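Local atomic coordinates of fructose-bisphosphatase (Pyrococcus horikoshii, PDB entry 1VDW), a protein that probably removes phosphate from fructose 1,6-bisphosphate with the help of magnesium, as a homodimeric member of the inositol monophosphatase superfamily. Residues R15-D18 against H19-P23; A104-E108 against K109-Y113; I175-E178 against L179-A183. All coordinates share one frame; numbering follows the deposited sequence.

Contact 1: R15-D18 against H19-P23; sequences RDFD and HNIMP
Phe17 O is gripped by two backbone donors at once, Ile21 N at 2.8 Å and Met22 N at 3.2 Å, which come to it from opposite faces of its carbonyl plane. The carbonyl one residue earlier is doubly held as well: Asp16 O takes the backbone N of Asn20, and Asn20 ND2 reaches Asp16 O at 3.1 Å. With CG beside the backbone N (chi1 -69°), the Asn20 amide folds back along the backbone near the C-terminal part of helix 3-20, adding a side-chain donor to the backbone one.

The apolar half of the contact is built round the Phe17 ring. Ile21 lies over one face, its CB 3.7 Å from the ring centroid and only 8° off the normal, a CH-pi contact, while the CG2 branch touches CZ at 3.4 Å. Met22 comes to the rim instead: its chain, bent at both chi2 and chi3, brings SD within 3.7 Å of Phe17 CE2, an edge-on Met-aromatic contact. Asp18 runs alongside Met22, and its OD1 is hydrogen-bonded to Tyr117 OH.

Beyond the segment, Ile21 packs on Val46, Val49 and Ala50 of helix 45-60, and Pro119 touches both Phe17 and Met22. Replacing Phe17 by alanine would probably leave Ile21 without the ring beneath its CB and Met22 SD without its aromatic edge, opening a gap beside Pro119. The Phe17 side chain also lies about 4 Å from that of Leu86, a predicted magnesium-site residue. The chemistry thus implies that this part of the chain is held in two ways, by shared carbonyls on the polar side and by one aromatic ring on the buried side.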
loop_
_atom_site.group_PDB
_atom_site.type_symbol
_atom_site.label_atom_id
_atom_site.label_comp_id
_atom_site.label_asym_id
_atom_site.label_seq_id
_atom_site.Cartn_x
_atom_site.Cartn_y
_atom_site.Cartn_z
ATOM N N ARG A 15 8.138 -20.913 -6.332
ATOM C CA ARG A 15 8.960 -21.034 -7.527
ATOM C C ARG A 15 8.157 -20.860 -8.815
ATOM O O ARG A 15 8.584 -20.144 -9.722
ATOM C CB ARG A 15 9.679 -22.383 -7.519
ATOM C CG ARG A 15 10.696 -22.485 -6.399
ATOM C CD ARG A 15 11.257 -23.887 -6.264
ATOM N NE ARG A 15 12.315 -23.931 -5.262
ATOM C CZ ARG A 15 12.772 -25.043 -4.700
ATOM N NH1 ARG A 15 12.265 -26.222 -5.038
ATOM N NH2 ARG A 15 13.740 -24.976 -3.799
ATOM N N ASP A 16 6.998 -21.504 -8.901
ATOM C CA ASP A 16 6.166 -21.380 -10.092
ATOM C C ASP A 16 5.705 -19.935 -10.277
ATOM O O ASP A 16 5.660 -19.426 -11.398
ATOM C CB ASP A 16 4.945 -22.302 -9.998
ATOM C CG ASP A 16 5.317 -23.772 -10.037
ATOM O OD1 ASP A 16 6.299 -24.117 -10.727
ATOM O OD2 ASP A 16 4.620 -24.583 -9.391
ATOM N N PHE A 17 5.375 -19.277 -9.169
ATOM C CA PHE A 17 4.916 -17.896 -9.212
ATOM C C PHE A 17 6.012 -16.957 -9.702
ATOM O O PHE A 17 5.786 -16.143 -10.598
ATOM C CB PHE A 17 4.459 -17.446 -7.826
ATOM C CG PHE A 17 3.811 -16.096 -7.822
ATOM C CD1 PHE A 17 2.436 -15.975 -7.973
ATOM C CD2 PHE A 17 4.578 -14.942 -7.701
ATOM C CE1 PHE A 17 1.832 -14.723 -8.006
ATOM C CE2 PHE A 17 3.982 -13.686 -7.734
ATOM C CZ PHE A 17 2.609 -13.577 -7.887
ATOM N N ASP A 18 7.197 -17.056 -9.111
ATOM C CA ASP A 18 8.294 -16.187 -9.521
ATOM C C ASP A 18 8.674 -16.398 -10.982
ATOM O O ASP A 18 9.077 -15.461 -11.667
ATOM C CB ASP A 18 9.535 -16.413 -8.652
ATOM C CG ASP A 18 9.314 -16.055 -7.194
ATOM O OD1 ASP A 18 8.388 -15.273 -6.893
ATOM O OD2 ASP A 18 10.084 -16.556 -6.347
ATOM N N HIS A 19 8.541 -17.628 -11.465
ATOM C CA HIS A 19 8.914 -17.920 -12.840
ATOM C C HIS A 19 7.885 -17.520 -13.889
ATOM O O HIS A 19 8.245 -17.022 -14.954
ATOM C CB HIS A 19 9.238 -19.410 -12.987
ATOM C CG HIS A 19 9.663 -19.802 -14.369
ATOM N ND1 HIS A 19 8.770 -19.956 -15.409
ATOM C CD2 HIS A 19 10.890 -20.046 -14.887
ATOM C CE1 HIS A 19 9.429 -20.280 -16.507
ATOM N NE2 HIS A 19 10.717 -20.340 -16.219
ATOM N N ASN A 20 6.609 -17.723 -13.584
ATOM C CA ASN A 20 5.546 -17.421 -14.534
ATOM C C ASN A 20 4.820 -16.100 -14.338
ATOM O O ASN A 20 4.322 -15.521 -15.302
ATOM C CB ASN A 20 4.521 -18.553 -14.523
ATOM C CG ASN A 20 5.070 -19.838 -15.101
ATOM O OD1 ASN A 20 5.183 -19.984 -16.319
ATOM N ND2 ASN A 20 5.426 -20.775 -14.231
ATOM N N ILE A 21 4.752 -15.626 -13.099
ATOM C CA ILE A 21 4.045 -14.388 -12.816
ATOM C C ILE A 21 4.913 -13.144 -12.651
ATOM O O ILE A 21 4.637 -12.116 -13.266
ATOM C CB ILE A 21 3.161 -14.532 -11.551
ATOM C CG1 ILE A 21 2.153 -15.670 -11.739
ATOM C CG2 ILE A 21 2.438 -13.222 -11.272
ATOM C CD1 ILE A 21 1.177 -15.455 -12.879
ATOM N N MET A 22 5.958 -13.213 -11.835
ATOM C CA MET A 22 6.780 -12.023 -11.629
ATOM C C MET A 22 7.373 -11.391 -12.890
ATOM O O MET A 22 7.527 -10.170 -12.952
ATOM C CB MET A 22 7.882 -12.290 -10.601
ATOM C CG MET A 22 7.374 -12.372 -9.156
ATOM S SD MET A 22 6.359 -10.945 -8.639
ATOM C CE MET A 22 7.597 -9.686 -8.487
ATOM N N PRO A 23 7.720 -12.197 -13.910
ATOM C CA PRO A 23 8.277 -11.544 -15.099
ATOM C C PRO A 23 7.241 -10.627 -15.748
ATOM O O PRO A 23 7.573 -9.782 -16.579
ATOM C CB PRO A 23 8.645 -12.722 -15.998
ATOM C CG PRO A 23 8.997 -13.793 -15.014
ATOM C CD PRO A 23 7.886 -13.660 -13.994
#

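Contact 2: A104-E108 against K109-Y113; sequences AIFHE and KDPIY
Phe106 and Pro111 meet on one face of a beta hairpin, strands 100-107 and 110-118, whose tip is a type II' turn from His107 to Asp110. The phenyl ring slants across the proline, with CE1 3.4 Å from Pro111 CB and CD1 equally near Pro111 N. On the same side of the sheet, Phe228 packs edge-to-face against Phe106, and Val207 of helix 199-211 touches Pro111.

A classic beta bulge sets the other face: Ile112 and Tyr113 both stand opposite Ile105. The side chains of Ile105 and Tyr113 run alongside each other in a common direction, and CG1 of the isoleucine reaches the edge of the tyrosine ring at CD2, 4.0 Å away. Having CG anti to the backbone N (chi1 177°) sends this ring along the sheet, where Tyr113 OH bonds to Glu126 and Trp6 of helix 3-20 touches both residues. Ile112 instead meets Ile105 at a slant, CG1 to CG2, and its CG2 reaches His107 CB.

The backbone joins the bulge from both partners: Ile105 N bonds to Tyr113 O, and Ile112 N to Ile105 O. Near the turn, a water donates to Asp110 OD2 at 3.0 Å and, weakly, to His107 ND1.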
loop_
_atom_site.group_PDB
_atom_site.type_symbol
_atom_site.label_atom_id
_atom_site.label_comp_id
_atom_site.label_asym_id
_atom_site.label_seq_id
_atom_site.Cartn_x
_atom_site.Cartn_y
_atom_site.Cartn_z
ATOM N N ALA A 104 -5.234 -21.802 1.823
ATOM C CA ALA A 104 -5.630 -22.383 3.104
ATOM C C ALA A 104 -5.985 -23.849 2.845
ATOM O O ALA A 104 -6.748 -24.159 1.928
ATOM C CB ALA A 104 -6.826 -21.644 3.679
ATOM N N ILE A 105 -5.411 -24.736 3.652
ATOM C CA ILE A 105 -5.623 -26.179 3.522
ATOM C C ILE A 105 -6.473 -26.708 4.661
ATOM O O ILE A 105 -6.166 -26.491 5.835
ATOM C CB ILE A 105 -4.291 -26.944 3.556
ATOM C CG1 ILE A 105 -3.293 -26.311 2.585
ATOM C CG2 ILE A 105 -4.527 -28.410 3.217
ATOM C CD1 ILE A 105 -3.673 -26.425 1.144
ATOM N N PHE A 106 -7.527 -27.435 4.315
ATOM C CA PHE A 106 -8.424 -27.979 5.325
ATOM C C PHE A 106 -8.481 -29.492 5.315
ATOM O O PHE A 106 -8.625 -30.109 4.257
ATOM C CB PHE A 106 -9.836 -27.435 5.105
ATOM C CG PHE A 106 -9.957 -25.962 5.352
ATOM C CD1 PHE A 106 -10.365 -25.488 6.593
ATOM C CD2 PHE A 106 -9.630 -25.042 4.356
ATOM C CE1 PHE A 106 -10.451 -24.126 6.839
ATOM C CE2 PHE A 106 -9.713 -23.674 4.597
ATOM C CZ PHE A 106 -10.124 -23.216 5.839
ATOM N N HIS A 107 -8.362 -30.081 6.497
ATOM C CA HIS A 107 -8.485 -31.514 6.615
ATOM C C HIS A 107 -9.951 -31.654 6.921
ATOM O O HIS A 107 -10.342 -31.622 8.081
ATOM C CB HIS A 107 -7.679 -32.091 7.771
ATOM C CG HIS A 107 -7.793 -33.582 7.842
ATOM N ND1 HIS A 107 -7.355 -34.328 8.918
ATOM C CD2 HIS A 107 -8.338 -34.456 6.967
ATOM C CE1 HIS A 107 -7.638 -35.606 8.691
ATOM N NE2 HIS A 107 -8.228 -35.708 7.525
ATOM N N GLU A 108 -10.748 -31.773 5.865
ATOM C CA GLU A 108 -12.193 -31.857 5.997
ATOM C C GLU A 108 -12.560 -30.434 6.357
ATOM O O GLU A 108 -12.085 -29.508 5.709
ATOM C CB GLU A 108 -12.597 -32.819 7.120
ATOM C CG GLU A 108 -12.230 -34.268 6.881
ATOM C CD GLU A 108 -13.108 -34.919 5.836
ATOM O OE1 GLU A 108 -14.276 -34.497 5.714
ATOM O OE2 GLU A 108 -12.635 -35.858 5.158
ATOM N N LYS A 109 -13.367 -30.253 7.397
ATOM C CA LYS A 109 -13.767 -28.908 7.807
ATOM C C LYS A 109 -12.770 -28.248 8.742
ATOM O O LYS A 109 -13.014 -27.159 9.262
ATOM C CB LYS A 109 -15.145 -28.929 8.471
ATOM C CG LYS A 109 -16.281 -28.994 7.473
ATOM C CD LYS A 109 -16.123 -27.930 6.397
ATOM C CE LYS A 109 -16.351 -26.518 6.910
ATOM N NZ LYS A 109 -16.104 -25.512 5.828
ATOM N N ASP A 110 -11.630 -28.891 8.938
ATOM C CA ASP A 110 -10.630 -28.340 9.834
ATOM C C ASP A 110 -9.373 -27.789 9.154
ATOM O O ASP A 110 -8.732 -28.465 8.359
ATOM C CB ASP A 110 -10.226 -29.395 10.846
ATOM C CG ASP A 110 -9.355 -28.837 11.937
ATOM O OD1 ASP A 110 -9.811 -27.887 12.612
ATOM O OD2 ASP A 110 -8.227 -29.343 12.110
ATOM N N PRO A 111 -8.992 -26.548 9.486
ATOM C CA PRO A 111 -7.803 -25.927 8.898
ATOM C C PRO A 111 -6.520 -26.469 9.531
ATOM O O PRO A 111 -6.361 -26.463 10.756
ATOM C CB PRO A 111 -8.018 -24.438 9.157
ATOM C CG PRO A 111 -8.846 -24.416 10.403
ATOM C CD PRO A 111 -9.695 -25.642 10.407
ATOM N N ILE A 112 -5.617 -26.972 8.697
ATOM C CA ILE A 112 -4.368 -27.535 9.197
ATOM C C ILE A 112 -3.124 -26.780 8.753
ATOM O O ILE A 112 -2.057 -26.948 9.336
ATOM C CB ILE A 112 -4.216 -29.018 8.782
ATOM C CG1 ILE A 112 -4.311 -29.150 7.259
ATOM C CG2 ILE A 112 -5.297 -29.855 9.460
ATOM C CD1 ILE A 112 -3.951 -30.526 6.738
ATOM N N TYR A 113 -3.262 -25.938 7.733
ATOM C CA TYR A 113 -2.125 -25.179 7.230
ATOM C C TYR A 113 -2.593 -24.100 6.273
ATOM O O TYR A 113 -3.557 -24.283 5.536
ATOM C CB TYR A 113 -1.163 -26.113 6.492
ATOM C CG TYR A 113 0.021 -25.422 5.856
ATOM C CD1 TYR A 113 1.042 -24.890 6.637
ATOM C CD2 TYR A 113 0.122 -25.313 4.474
ATOM C CE1 TYR A 113 2.142 -24.266 6.050
ATOM C CE2 TYR A 113 1.211 -24.694 3.878
ATOM C CZ TYR A 113 2.217 -24.174 4.670
ATOM O OH TYR A 113 3.298 -23.568 4.073
HETATM O O HOH W 1 -7.670 -32.317 11.739
#

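Contact 3: I175-E178 against L179-A183; sequences IALE and LAYLA. With EDO (1,2-ethanediol), chain C.
Over one face of the Tyr181 ring sits the carbonyl oxygen Leu177 O, 3.1 Å above the ring plane and displaced toward the rim, where CG is its nearest ring atom. This i to i+4 arrangement belongs to helix 175-184, in the alpha/beta fold of the inositol monophosphatase superfamily. The same oxygen accepts the backbone N of Tyr181 at 2.7 Å, so ring and peptide of one residue converge on it. A chi1 of -72°, with CG anti to the carbonyl carbon, lays the ring back along the preceding turn, and the Leu177 side chain runs beside it in the same direction, CD1 4.2 Å from OH. That hydroxyl is hydrogen-bonded to Glu118, while Pro97 of the second subunit packs on Tyr181, which brings this one residue to the dimer contact.

On another side, Leu179 rests its CB and CG against Ile175 O, each at 3.5 Å, and packs with Ile175 on Val190 of strand 189-193. Glu178, though buried, has both carboxylate oxygens satisfied: OE1 by Tyr154, and OE2 by Ser152 and the backbone N of Leu172.

The start of the helix faces the predicted magnesium site. Ala176 N bonds to Asp87, and a 1,2-ethanediol, probably from the crystallisation liquor, bonds to Asp87 too and accepts from Ile175 N through its O2, at 3.0 Å and a nearly straight 168°.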
loop_
_atom_site.group_PDB
_atom_site.type_symbol
_atom_site.label_atom_id
_atom_site.label_comp_id
_atom_site.label_asym_id
_atom_site.label_seq_id
_atom_site.Cartn_x
_atom_site.Cartn_y
_atom_site.Cartn_z
ATOM N N ILE A 175 -6.318 -7.858 0.643
ATOM C CA ILE A 175 -6.721 -8.238 1.986
ATOM C C ILE A 175 -5.855 -9.328 2.622
ATOM O O ILE A 175 -5.673 -9.342 3.839
ATOM C CB ILE A 175 -8.219 -8.656 2.010
ATOM C CG1 ILE A 175 -8.795 -8.436 3.408
ATOM C CG2 ILE A 175 -8.385 -10.114 1.601
ATOM C CD1 ILE A 175 -8.920 -6.972 3.788
ATOM N N ALA A 176 -5.316 -10.239 1.816
ATOM C CA ALA A 176 -4.472 -11.291 2.374
ATOM C C ALA A 176 -3.263 -10.664 3.051
ATOM O O ALA A 176 -2.870 -11.076 4.144
ATOM C CB ALA A 176 -4.016 -12.255 1.277
ATOM N N LEU A 177 -2.665 -9.670 2.406
ATOM C CA LEU A 177 -1.511 -9.006 2.993
ATOM C C LEU A 177 -1.903 -8.200 4.211
ATOM O O LEU A 177 -1.160 -8.149 5.189
ATOM C CB LEU A 177 -0.831 -8.078 1.986
ATOM C CG LEU A 177 -0.115 -8.767 0.828
ATOM C CD1 LEU A 177 0.589 -7.715 -0.001
ATOM C CD2 LEU A 177 0.891 -9.789 1.358
ATOM N N GLU A 178 -3.064 -7.561 4.168
ATOM C CA GLU A 178 -3.460 -6.766 5.311
ATOM C C GLU A 178 -3.668 -7.658 6.529
ATOM O O GLU A 178 -3.281 -7.300 7.637
ATOM C CB GLU A 178 -4.671 -5.909 4.930
ATOM C CG GLU A 178 -4.191 -4.746 4.049
ATOM C CD GLU A 178 -5.258 -4.121 3.180
ATOM O OE1 GLU A 178 -5.835 -4.836 2.335
ATOM O OE2 GLU A 178 -5.508 -2.903 3.328
ATOM N N LEU A 179 -4.232 -8.844 6.324
ATOM C CA LEU A 179 -4.412 -9.784 7.421
ATOM C C LEU A 179 -3.047 -10.319 7.882
ATOM O O LEU A 179 -2.829 -10.519 9.078
ATOM C CB LEU A 179 -5.328 -10.930 6.986
ATOM C CG LEU A 179 -6.803 -10.522 6.894
ATOM C CD1 LEU A 179 -7.589 -11.588 6.153
ATOM C CD2 LEU A 179 -7.367 -10.312 8.300
ATOM N N ALA A 180 -2.130 -10.547 6.944
ATOM C CA ALA A 180 -0.792 -11.018 7.291
ATOM C C ALA A 180 -0.072 -9.934 8.100
ATOM O O ALA A 180 0.679 -10.236 9.031
ATOM C CB ALA A 180 -0.002 -11.344 6.025
ATOM N N TYR A 181 -0.290 -8.675 7.732
ATOM C CA TYR A 181 0.336 -7.565 8.442
ATOM C C TYR A 181 -0.195 -7.515 9.868
ATOM O O TYR A 181 0.557 -7.252 10.806
ATOM C CB TYR A 181 0.063 -6.238 7.732
ATOM C CG TYR A 181 0.803 -6.048 6.419
ATOM C CD1 TYR A 181 1.739 -6.979 5.959
ATOM C CD2 TYR A 181 0.551 -4.928 5.631
ATOM C CE1 TYR A 181 2.401 -6.796 4.737
ATOM C CE2 TYR A 181 1.202 -4.738 4.418
ATOM C CZ TYR A 181 2.122 -5.673 3.979
ATOM O OH TYR A 181 2.737 -5.466 2.766
ATOM N N LEU A 182 -1.493 -7.752 10.029
ATOM C CA LEU A 182 -2.087 -7.788 11.359
ATOM C C LEU A 182 -1.424 -8.918 12.155
ATOM O O LEU A 182 -1.057 -8.746 13.322
ATOM C CB LEU A 182 -3.589 -8.054 11.250
ATOM C CG LEU A 182 -4.332 -8.409 12.540
ATOM C CD1 LEU A 182 -4.303 -7.235 13.506
ATOM C CD2 LEU A 182 -5.761 -8.795 12.195
ATOM N N ALA A 183 -1.246 -10.060 11.500
ATOM C CA ALA A 183 -0.659 -11.231 12.133
ATOM C C ALA A 183 0.749 -11.020 12.671
ATOM O O ALA A 183 1.125 -11.626 13.676
ATOM C CB ALA A 183 -0.669 -12.403 11.162
HETATM C C1 EDO C . -10.267 -8.666 -2.794
HETATM O O1 EDO C . -9.625 -8.779 -4.060
HETATM C C2 EDO C . -9.295 -9.127 -1.691
HETATM O O2 EDO C . -8.112 -8.307 -1.694
#

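From the N terminus the three contacts follow one another in series, and none encloses or crosses another. Contact 1 comes first, where the chain passes out of helix 3-20 beside helix 45-60. Contact 2 closes the tight turn between two neighbouring strands of the large mixed sheet, on which the start of helix 3-20 also packs. Contact 3 forms successive turns of helix 175-184, between strands of that sheet and strand 189-193 of the smaller one. Their nearest atoms stay about 10 to 12 Å apart, yet the fold joins them: strand 110-118, begun in contact 2, carries Tyr117 to contact 1 and Ile116 and Glu118 to contact 3.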